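Local coordinates for adenosine monophosphate-protein transferase FICD homolog (Caenorhabditis elegans, PDB 5JJ6), which belongs to the Fic/DOC family of predominantly helical proteins and carries a Fido domain joined to a helical N-terminal region, at residues V141-A146 / P303-V308; E73-Y78 / V93-T98; H114-E119 / S340-I345. All blocks are in the same frame, centred on the assembly; numbering follows the deposited sequence.

The three contacts trace the chain from its N-terminal helices into the Fic domain. Contact 2 pairs helix 71-84 with the start of helix 89-120, and contact 3 uses the far end of that same long helix, about 31 Å away between centres. Contacts 1 and 3 are neighbours, their centres 18 Å apart; they meet where the O of Pro303 lies 3.6 Å from the OG of Ser340, and contact 1 is nested within the loop that contact 3 closes. Contact 1 adjoins helix 284-297, where the Fic motif continues, through Arg289, whereas contact 2 stays about 17 Å from contact 1 between nearest atoms.

Contact 1 (V141-A146 / P303-V308); sequences VYHTVA and PVILPV
The imidazole of His143 overlaps Ile305 and Pro307, its CD2 corner 3.5 Å from Ile305 CG2 and its ND1-CE1 side near the CA and CB of Pro307. Its CG is anti to the carbonyl carbon (chi1 -79°), which carries the ring from helix 127-148 out to the loop. There ND1 accepts a hydrogen bond from the backbone N-H of Val308; ND1 and N are 3.1 Å apart and the N-H...N angle is 162°. The donor is tilted moderately from the ring plane. Because ND1 is the acceptor, a neutral ring would carry its proton on NE2. On one face of the imidazole, the CD2 of Tyr142 stands 3.7 Å above the ring plane, over the centre, so the preceding residue on the helix backs the ring while the bond to the loop fixes its rotation.

A sequence matching the (S/T)xxxE(G/N) inhibitory motif of Fic proteins begins at Thr144 and runs just past the C-terminal end of helix 127-148. The O of Thr144 accepts a hydrogen bond from Arg289, the last arginine of the Fic motif HxFx(D/E)GNGRxxR, and Leu306 of the loop also packs on that arginine. The loop therefore runs beside both motif-bearing helices.

Val308 divides its two methyls between different partners. CG1 occupies the crowded position between backbone N and carbonyl carbon (chi1 62°), where it lies 3.7 Å from ND1 of His143 and reaches the hydroxyl end of Tyr142, 4.0 Å from its OH. CG2, anti to the backbone N, packs instead one helical turn farther on, 3.7 Å from the CB of Ala146.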
# COMPACT_ATOMS: atom_id res chain seq x y z
N VAL B 141 9.78 5.68 14.80
CA VAL B 141 9.48 5.67 13.37
C VAL B 141 10.47 6.54 12.59
O VAL B 141 11.00 6.13 11.54
CB VAL B 141 8.05 6.11 13.10
CG1 VAL B 141 7.81 6.31 11.59
CG2 VAL B 141 7.08 5.08 13.68
N TYR B 142 10.71 7.74 13.13
CA TYR B 142 11.66 8.66 12.53
C TYR B 142 12.98 7.97 12.30
O TYR B 142 13.47 7.93 11.17
CB TYR B 142 11.91 9.88 13.39
CG TYR B 142 13.11 10.64 12.89
CD1 TYR B 142 13.11 11.19 11.61
CD2 TYR B 142 14.24 10.81 13.68
CE1 TYR B 142 14.21 11.87 11.13
CE2 TYR B 142 15.34 11.51 13.20
CZ TYR B 142 15.32 12.04 11.93
OH TYR B 142 16.40 12.73 11.43
N HIS B 143 13.57 7.46 13.37
CA HIS B 143 14.91 6.92 13.24
C HIS B 143 14.97 5.70 12.32
O HIS B 143 15.82 5.64 11.41
CB HIS B 143 15.45 6.59 14.62
CG HIS B 143 15.94 7.79 15.36
ND1 HIS B 143 17.07 8.49 14.99
CD2 HIS B 143 15.44 8.43 16.45
CE1 HIS B 143 17.25 9.50 15.82
NE2 HIS B 143 16.28 9.49 16.71
N THR B 144 14.04 4.77 12.49
CA THR B 144 14.09 3.56 11.69
C THR B 144 13.86 3.83 10.19
O THR B 144 14.39 3.09 9.37
CB THR B 144 13.10 2.49 12.18
OG1 THR B 144 13.43 1.22 11.58
CG2 THR B 144 11.64 2.85 11.85
N VAL B 145 13.07 4.84 9.81
CA VAL B 145 12.92 5.10 8.37
C VAL B 145 14.03 6.01 7.82
O VAL B 145 14.43 5.90 6.65
CB VAL B 145 11.54 5.72 8.05
CG1 VAL B 145 10.43 4.78 8.50
CG2 VAL B 145 11.38 7.10 8.66
N ALA B 146 14.53 6.92 8.65
CA ALA B 146 15.63 7.79 8.27
C ALA B 146 16.85 6.94 7.95
O ALA B 146 17.55 7.20 6.98
CB ALA B 146 15.94 8.79 9.39
N PRO B 303 11.23 0.32 24.02
CA PRO B 303 11.61 0.24 22.61
C PRO B 303 13.07 0.62 22.36
O PRO B 303 13.59 1.55 22.99
CB PRO B 303 10.64 1.22 21.94
CG PRO B 303 9.43 1.12 22.78
CD PRO B 303 9.93 0.99 24.20
N VAL B 304 13.74 -0.13 21.51
CA VAL B 304 15.14 0.14 21.24
C VAL B 304 15.31 0.96 19.97
O VAL B 304 15.04 0.50 18.85
CB VAL B 304 15.96 -1.15 21.10
CG1 VAL B 304 17.38 -0.80 20.67
CG2 VAL B 304 15.97 -1.90 22.41
N ILE B 305 15.80 2.17 20.15
CA ILE B 305 15.95 3.06 19.03
C ILE B 305 17.41 3.10 18.59
O ILE B 305 18.28 3.55 19.33
CB ILE B 305 15.44 4.46 19.37
CG1 ILE B 305 13.92 4.41 19.58
CG2 ILE B 305 15.77 5.46 18.27
CD1 ILE B 305 13.33 5.74 19.96
N LEU B 306 17.66 2.58 17.39
CA LEU B 306 18.97 2.69 16.76
C LEU B 306 18.99 3.98 15.96
O LEU B 306 18.41 4.05 14.87
CB LEU B 306 19.25 1.48 15.85
CG LEU B 306 18.83 0.12 16.40
CD1 LEU B 306 19.00 -0.98 15.36
CD2 LEU B 306 19.64 -0.17 17.64
N PRO B 307 19.64 5.02 16.51
CA PRO B 307 19.51 6.35 15.92
C PRO B 307 20.22 6.48 14.58
O PRO B 307 21.24 5.82 14.34
CB PRO B 307 20.13 7.27 16.98
CG PRO B 307 21.03 6.41 17.75
CD PRO B 307 20.45 5.03 17.73
N VAL B 308 19.66 7.33 13.71
CA VAL B 308 20.13 7.48 12.34
C VAL B 308 21.48 8.19 12.34
O VAL B 308 22.27 8.00 11.43
CB VAL B 308 19.10 8.24 11.47
CG1 VAL B 308 18.87 9.66 12.01
CG2 VAL B 308 19.53 8.26 10.00

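Contact 2 (E73-Y78 / V93-T98); sequences EADQCY and VLRART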
# COMPACT_ATOMS: atom_id res chain seq x y z
N GLU B 73 39.08 -2.45 20.98
CA GLU B 73 39.40 -1.96 19.65
C GLU B 73 40.62 -2.70 19.07
O GLU B 73 40.66 -3.02 17.86
CB GLU B 73 39.62 -0.45 19.68
CG GLU B 73 39.52 0.14 18.28
CD GLU B 73 38.14 -0.10 17.66
OE1 GLU B 73 37.15 -0.23 18.42
OE2 GLU B 73 38.08 -0.21 16.41
N ALA B 74 41.58 -3.01 19.93
CA ALA B 74 42.77 -3.75 19.51
C ALA B 74 42.36 -5.12 18.96
O ALA B 74 42.75 -5.52 17.84
CB ALA B 74 43.71 -3.92 20.67
N ASP B 75 41.58 -5.82 19.78
CA ASP B 75 41.00 -7.09 19.38
C ASP B 75 40.25 -6.97 18.04
O ASP B 75 40.37 -7.83 17.17
CB ASP B 75 40.07 -7.60 20.47
CG ASP B 75 39.31 -8.83 20.05
OD1 ASP B 75 38.25 -8.67 19.40
OD2 ASP B 75 39.76 -9.94 20.38
N GLN B 76 39.50 -5.89 17.85
CA GLN B 76 38.80 -5.66 16.58
C GLN B 76 39.74 -5.56 15.37
O GLN B 76 39.45 -6.10 14.29
CB GLN B 76 37.91 -4.43 16.70
CG GLN B 76 36.61 -4.81 17.34
CD GLN B 76 35.90 -5.89 16.54
OE1 GLN B 76 35.59 -5.67 15.37
NE2 GLN B 76 35.70 -7.06 17.13
N CYS B 77 40.84 -4.82 15.55
CA CYS B 77 41.89 -4.78 14.54
C CYS B 77 42.42 -6.18 14.19
O CYS B 77 42.55 -6.52 13.00
CB CYS B 77 43.06 -3.92 15.02
SG CYS B 77 42.76 -2.14 15.01
N TYR B 78 42.73 -6.99 15.21
CA TYR B 78 43.26 -8.33 14.94
C TYR B 78 42.24 -9.20 14.21
O TYR B 78 42.59 -9.93 13.28
CB TYR B 78 43.70 -9.02 16.23
CG TYR B 78 44.72 -8.25 17.03
CD1 TYR B 78 45.67 -7.46 16.41
CD2 TYR B 78 44.71 -8.30 18.43
CE1 TYR B 78 46.60 -6.74 17.15
CE2 TYR B 78 45.63 -7.60 19.17
CZ TYR B 78 46.56 -6.82 18.52
OH TYR B 78 47.47 -6.11 19.26
N VAL B 93 47.99 -15.05 16.96
CA VAL B 93 48.50 -15.08 18.33
C VAL B 93 48.14 -13.81 19.11
O VAL B 93 47.81 -13.86 20.32
CB VAL B 93 50.05 -15.31 18.39
CG1 VAL B 93 50.38 -16.64 17.81
CG2 VAL B 93 50.81 -14.24 17.65
N LEU B 94 48.10 -12.68 18.41
CA LEU B 94 47.70 -11.46 19.11
C LEU B 94 46.25 -11.62 19.63
O LEU B 94 45.95 -11.40 20.83
CB LEU B 94 47.86 -10.25 18.19
CG LEU B 94 49.33 -9.90 17.89
CD1 LEU B 94 49.48 -8.92 16.73
CD2 LEU B 94 50.04 -9.36 19.12
N ARG B 95 45.38 -12.10 18.74
CA ARG B 95 44.00 -12.32 19.11
C ARG B 95 43.93 -13.30 20.26
O ARG B 95 43.12 -13.14 21.18
CB ARG B 95 43.19 -12.81 17.91
CG ARG B 95 41.70 -12.63 18.09
CD ARG B 95 40.88 -13.19 16.94
NE ARG B 95 40.73 -14.64 16.98
CZ ARG B 95 40.00 -15.33 16.11
NH1 ARG B 95 39.35 -14.71 15.12
NH2 ARG B 95 39.91 -16.66 16.21
N ALA B 96 44.82 -14.30 20.25
CA ALA B 96 44.85 -15.32 21.30
C ALA B 96 45.04 -14.68 22.67
O ALA B 96 44.49 -15.17 23.67
CB ALA B 96 45.96 -16.32 21.04
N ARG B 97 45.79 -13.59 22.73
CA ARG B 97 45.94 -12.90 24.02
C ARG B 97 44.70 -12.09 24.34
O ARG B 97 44.21 -12.09 25.46
CB ARG B 97 47.15 -11.97 24.02
CG ARG B 97 48.50 -12.63 24.26
CD ARG B 97 49.65 -11.84 23.63
NE ARG B 97 49.67 -10.46 24.09
CZ ARG B 97 49.17 -9.44 23.41
NH1 ARG B 97 48.58 -9.63 22.23
NH2 ARG B 97 49.24 -8.21 23.91
N THR B 98 44.16 -11.40 23.34
CA THR B 98 43.08 -10.45 23.63
C THR B 98 41.70 -11.05 23.94
O THR B 98 40.94 -10.48 24.72
CB THR B 98 42.89 -9.50 22.46
OG1 THR B 98 42.67 -10.25 21.27
CG2 THR B 98 44.11 -8.63 22.29
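Leu94 CB sits almost exactly over the middle of the Tyr78 ring, 3.5 Å from its centroid and 8° off the normal, a CH-pi contact. The leucine crosses the tyrosine at about a right angle, and its CD1 reaches on across the same face to 3.6 Å from Tyr78 CE1. At the ring's edge and in its plane is Thr98 CG2, 3.6 Å from Tyr78 CE2. The opposite face is backed by the tyrosine's own helix, with the O of Ala74 above the rim. Tyr78 is thus held between its own backbone and the facing helix, and its OH is hydrogen-bonded to Glu66.

Beside this apolar contact, Thr98 OG1 lies 3.1 Å from Asp75 OD2 and 2.9 Å from Arg95 O. The threonine torsion (chi1 55°) puts OG1 between its backbone N and carbonyl carbon and sends CG2 to the tyrosine. Arg95 lays its CG 4.0 Å from Asp75 OD2, but its charged end stays apart from the carboxylate.

These side chains project from neighbouring helices, 71-84 and 89-120, which form an antiparallel helical hairpin, consistent with the tetratricopeptide-like N-terminal region of FICD proteins; the axes of the two short segments approach to 9.2 Å at 149°. Asp75 OD1 forms a salt bridge with Arg327, linking this hairpin to helix 327-346.

The single hydroxyl proton of Thr98 can go to the carboxylate or to the carbonyl, while Arg327 supplies a positive charge to the other carboxylate oxygen, conditions that would favour an ionised Asp75 despite its burial.

Contact 3 (H114-E119 / S340-I345); sequences HDLRDE and SIQRYI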
# COMPACT_ATOMS: atom_id res chain seq x y z
N HIS B 114 21.61 -5.00 31.79
CA HIS B 114 20.52 -5.72 32.44
C HIS B 114 20.11 -5.11 33.79
O HIS B 114 18.91 -5.01 34.08
CB HIS B 114 20.90 -7.18 32.60
CG HIS B 114 20.54 -8.01 31.40
ND1 HIS B 114 19.46 -8.87 31.38
CD2 HIS B 114 21.10 -8.08 30.17
CE1 HIS B 114 19.37 -9.44 30.19
NE2 HIS B 114 20.35 -8.98 29.44
N ASP B 115 21.06 -4.65 34.61
CA ASP B 115 20.65 -4.13 35.91
C ASP B 115 19.96 -2.77 35.71
O ASP B 115 19.02 -2.41 36.44
CB ASP B 115 21.84 -3.96 36.87
CG ASP B 115 22.75 -5.18 36.93
OD1 ASP B 115 22.24 -6.33 36.94
OD2 ASP B 115 23.99 -4.99 37.00
N LEU B 116 20.37 -2.06 34.67
CA LEU B 116 19.72 -0.79 34.37
C LEU B 116 18.30 -1.02 33.82
O LEU B 116 17.39 -0.22 34.06
CB LEU B 116 20.58 0.00 33.40
CG LEU B 116 20.09 1.38 33.00
CD1 LEU B 116 20.00 2.24 34.26
CD2 LEU B 116 21.07 1.99 32.01
N ARG B 117 18.10 -2.15 33.14
CA ARG B 117 16.75 -2.54 32.71
C ARG B 117 15.90 -2.87 33.92
O ARG B 117 14.74 -2.48 33.99
CB ARG B 117 16.75 -3.73 31.75
CG ARG B 117 15.34 -4.31 31.51
CD ARG B 117 15.33 -5.80 31.22
NE ARG B 117 15.74 -6.59 32.37
CZ ARG B 117 16.09 -7.87 32.33
NH1 ARG B 117 16.06 -8.53 31.17
NH2 ARG B 117 16.46 -8.50 33.44
N ASP B 118 16.47 -3.60 34.87
CA ASP B 118 15.72 -3.94 36.07
C ASP B 118 15.32 -2.69 36.83
O ASP B 118 14.23 -2.64 37.41
CB ASP B 118 16.52 -4.88 36.98
CG ASP B 118 16.65 -6.27 36.40
OD1 ASP B 118 15.76 -6.66 35.61
OD2 ASP B 118 17.62 -6.98 36.75
N GLU B 119 16.14 -1.65 36.80
CA GLU B 119 15.75 -0.44 37.51
C GLU B 119 14.86 0.47 36.65
O GLU B 119 14.21 1.40 37.16
CB GLU B 119 17.00 0.29 38.01
CG GLU B 119 16.97 1.81 37.88
CD GLU B 119 18.22 2.48 38.41
OE1 GLU B 119 19.03 1.79 39.08
OE2 GLU B 119 18.39 3.69 38.15
N SER B 340 18.42 4.18 25.52
CA SER B 340 16.96 4.24 25.57
C SER B 340 16.46 4.26 27.01
O SER B 340 15.74 5.18 27.45
CB SER B 340 16.35 3.06 24.82
OG SER B 340 16.84 3.00 23.49
N ILE B 341 16.82 3.21 27.75
CA ILE B 341 16.46 3.14 29.15
C ILE B 341 16.89 4.42 29.84
O ILE B 341 16.16 4.98 30.64
CB ILE B 341 17.11 1.94 29.84
CG1 ILE B 341 16.59 0.64 29.22
CG2 ILE B 341 16.80 1.93 31.31
CD1 ILE B 341 17.24 -0.60 29.76
N GLN B 342 18.08 4.90 29.49
CA GLN B 342 18.61 6.13 30.06
C GLN B 342 17.72 7.32 29.73
O GLN B 342 17.53 8.21 30.55
CB GLN B 342 20.04 6.37 29.58
CG GLN B 342 20.84 7.24 30.52
CD GLN B 342 20.92 6.63 31.91
OE1 GLN B 342 20.00 6.76 32.72
NE2 GLN B 342 22.01 5.91 32.18
N ARG B 343 17.20 7.35 28.50
CA ARG B 343 16.26 8.39 28.09
C ARG B 343 15.08 8.43 29.05
O ARG B 343 14.71 9.50 29.55
CB ARG B 343 15.74 8.15 26.67
CG ARG B 343 15.10 9.36 26.04
CD ARG B 343 14.77 9.11 24.58
NE ARG B 343 13.43 9.62 24.26
CZ ARG B 343 12.32 8.91 24.40
NH1 ARG B 343 11.14 9.45 24.10
NH2 ARG B 343 12.37 7.65 24.84
N TYR B 344 14.49 7.27 29.33
CA TYR B 344 13.37 7.25 30.27
C TYR B 344 13.76 7.56 31.72
O TYR B 344 13.10 8.35 32.39
CB TYR B 344 12.66 5.89 30.23
CG TYR B 344 11.97 5.62 28.92
CD1 TYR B 344 10.69 6.10 28.69
CD2 TYR B 344 12.59 4.90 27.90
CE1 TYR B 344 10.04 5.87 27.50
CE2 TYR B 344 11.95 4.67 26.70
CZ TYR B 344 10.67 5.15 26.51
OH TYR B 344 10.00 4.93 25.33
N ILE B 345 14.86 6.98 32.18
CA ILE B 345 15.34 7.16 33.55
C ILE B 345 15.66 8.62 33.86
O ILE B 345 15.17 9.17 34.84
CB ILE B 345 16.62 6.31 33.80
CG1 ILE B 345 16.30 4.80 33.84
CG2 ILE B 345 17.37 6.78 35.04
CD1 ILE B 345 15.08 4.46 34.65
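The phenol ring of Tyr344 carries Arg343 NH2 on one face, 3.4 Å above the plane and offset toward the rim, and Tyr344 OH in turn lies at the edge of the Arg343 guanidinium, in its plane. This pair lies within segment 340-345 and is turned to helix 127-148, where the tyrosine hydroxyl is hydrogen-bonded to Thr136; the ring also meets Phe120 with the planes at about 60°. The other guanidinium, of Arg117, grips its neighbour Asp118 side-on: NE and NH2 both reach OD1, with NH2 to OD1 at 2.9 Å. The carboxylate oxygen lies close to the guanidinium plane but is approached from above its own carboxylate plane.

Turned aside in this way, the arginine presents its base, not its charge, to the facing helix. Ile341 touches that helix with both branches. CD1 reaches 3.6 Å from Arg117 CA and 3.7 Å from its CB, while CG2, anti to the backbone N, lies 3.7 Å from Leu116 CG and 3.5 Å from Leu116 O. The Leu116 and Ile341 side chains lie alongside each other, pointing opposite ways. At the more exposed margin, Leu116 CD2 meets the amide end of Gln342 at 4.0 Å from NE2, and Ile345 CD1 approaches the O of Glu119. Phe301 touches both Arg117 and Ile341.

The axes of segments 114-119 and 340-345 come within 10.0 Å and run in the same general direction, inclined by 34°. This is apolar packing between the C-terminal part of the long helix 89-120 and helix 327-346, consistent with the FICD architecture, in which a long linker helix joins the N-terminal helices to the Fic domain.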